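Local coordinates for tannase (Fusobacterium nucleatum subsp. nucleatum ATCC 25586, PDB 6YQ4), which probably hydrolyses the galloyl ester bonds of gallotannins, giving the bacterium detoxicant activity against these plant compounds, at residues G115-T120 and A132-V137. Residues are numbered along the deposited sequence; the frame is centred on the assembly and turned at random.
Sequences GARGRT and APAAIV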
loop_
_atom_site.group_PDB
_atom_site.type_symbol
_atom_site.label_atom_id
_atom_site.label_comp_id
_atom_site.label_asym_id
_atom_site.label_seq_id
_atom_site.Cartn_x
_atom_site.Cartn_y
_atom_site.Cartn_z
ATOM N N GLY A 115 -1.525 -2.121 15.170
ATOM C CA GLY A 115 -1.213 -0.730 14.959
ATOM C C GLY A 115 0.257 -0.556 14.610
ATOM O O GLY A 115 1.060 -1.484 14.734
ATOM N N ALA A 116 0.601 0.658 14.175
ATOM C CA ALA A 116 1.957 0.992 13.755
ATOM C C ALA A 116 2.149 2.497 13.860
ATOM O O ALA A 116 1.198 3.267 13.678
ATOM C CB ALA A 116 2.237 0.520 12.316
ATOM N N ARG A 117 3.387 2.906 14.152
ATOM C CA ARG A 117 3.722 4.324 14.206
ATOM C C ARG A 117 3.680 4.936 12.813
ATOM O O ARG A 117 3.701 4.245 11.798
ATOM C CB ARG A 117 5.111 4.553 14.806
ATOM C CG ARG A 117 5.312 4.023 16.218
ATOM C CD ARG A 117 6.787 4.068 16.595
ATOM N NE ARG A 117 7.487 2.891 16.092
ATOM C CZ ARG A 117 8.807 2.804 15.969
ATOM N NH1 ARG A 117 9.570 3.824 16.330
ATOM N NH2 ARG A 117 9.359 1.692 15.497
ATOM N N GLY A 118 3.616 6.260 12.777
ATOM C CA GLY A 118 3.534 6.990 11.531
ATOM C C GLY A 118 4.247 8.313 11.687
ATOM O O GLY A 118 4.777 8.639 12.755
ATOM N N ARG A 119 4.177 9.106 10.617
ATOM C CA ARG A 119 5.159 10.140 10.338
ATOM C C ARG A 119 5.048 11.363 11.247
ATOM O O ARG A 119 6.039 12.082 11.397
ATOM C CB ARG A 119 5.050 10.556 8.859
ATOM C CG ARG A 119 3.654 11.022 8.446
ATOM C CD ARG A 119 3.684 11.413 7.002
ATOM N NE ARG A 119 2.404 11.866 6.455
ATOM C CZ ARG A 119 1.867 13.063 6.659
ATOM N NH1 ARG A 119 2.437 13.962 7.501
ATOM N NH2 ARG A 119 0.716 13.346 6.061
ATOM N N THR A 120 3.898 11.626 11.865
ATOM C CA THR A 120 3.786 12.801 12.730
ATOM C C THR A 120 4.063 12.509 14.201
ATOM O O THR A 120 4.072 13.445 15.003
ATOM C CB THR A 120 2.397 13.440 12.606
ATOM O OG1 THR A 120 1.398 12.441 12.799
ATOM C CG2 THR A 120 2.202 14.061 11.234
ATOM N N ALA A 132 10.247 7.266 8.679
ATOM C CA ALA A 132 10.726 6.043 8.048
ATOM C C ALA A 132 12.002 5.560 8.734
ATOM O O ALA A 132 12.892 6.365 9.024
ATOM C CB ALA A 132 10.983 6.304 6.564
ATOM N N PRO A 133 12.149 4.259 8.992
ATOM C CA PRO A 133 11.309 3.113 8.624
ATOM C C PRO A 133 10.432 2.543 9.756
ATOM O O PRO A 133 10.177 1.347 9.758
ATOM C CB PRO A 133 12.357 2.092 8.196
ATOM C CG PRO A 133 13.513 2.368 9.189
ATOM C CD PRO A 133 13.470 3.833 9.495
ATOM N N ALA A 134 9.949 3.390 10.669
ATOM C CA ALA A 134 9.220 2.911 11.847
ATOM C C ALA A 134 8.031 2.016 11.487
ATOM O O ALA A 134 7.827 0.968 12.107
ATOM C CB ALA A 134 8.739 4.100 12.696
ATOM N N ALA A 135 7.193 2.436 10.538
ATOM C CA ALA A 135 5.952 1.688 10.330
ATOM C C ALA A 135 6.224 0.287 9.796
ATOM O O ALA A 135 5.528 -0.662 10.176
ATOM C CB ALA A 135 4.998 2.433 9.393
ATOM N N ILE A 136 7.226 0.131 8.918
ATOM C CA ILE A 136 7.522 -1.206 8.411
ATOM C C ILE A 136 8.169 -2.032 9.516
ATOM O O ILE A 136 7.931 -3.239 9.619
ATOM C CB ILE A 136 8.366 -1.166 7.108
ATOM C CG1 ILE A 136 8.577 -2.587 6.576
ATOM C CG2 ILE A 136 9.724 -0.491 7.273
ATOM C CD1 ILE A 136 7.273 -3.277 6.266
ATOM N N VAL A 137 8.910 -1.384 10.415
ATOM C CA VAL A 137 9.503 -2.098 11.538
ATOM C C VAL A 137 8.423 -2.593 12.490
ATOM O O VAL A 137 8.495 -3.718 13.001
ATOM C CB VAL A 137 10.527 -1.200 12.246
ATOM C CG1 VAL A 137 10.894 -1.786 13.625
ATOM C CG2 VAL A 137 11.755 -1.017 11.363
#
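The guanidinium of Arg117 lies flat over the methyl of Ala134, whose CB sits against the centre of one face, 3.5 Å from CZ; at the edge, near the plane, NH2 comes within 4.2 Å of Val137 CG1. In this α/β-hydrolase fold the pair joins the loop leaving strand 110-114 to the first turn of helix 134-148, and it illustrates how a small residue can give a planar cation a bed on a helix. The Arg117 chain starts with CG anti to the carbonyl carbon (chi1 -59°) and bends at chi3 (-84°), which brings its flat end across the helix start. There NE forms a salt bridge with Asp138, which follows Val137 on the helix, while NH1 makes a weak hydrogen bond to Ile129 O, so polar partners help fix the group's rotation against the methyl. Pro133, preceded by a cis peptide bond, is the N-cap, and its O accepts from Val137 N at 3.1 Å, closing the first turn. Val137 also packs on helix 185-191, and Ala135 on Leu171 of helix 167-177. Nearer the loop backbone, the Ala116 methyl stands 4.1 Å from Ala135 O, and the carbonyl of Arg117 comes closer, with its O 3.3 Å from Ala135 CB.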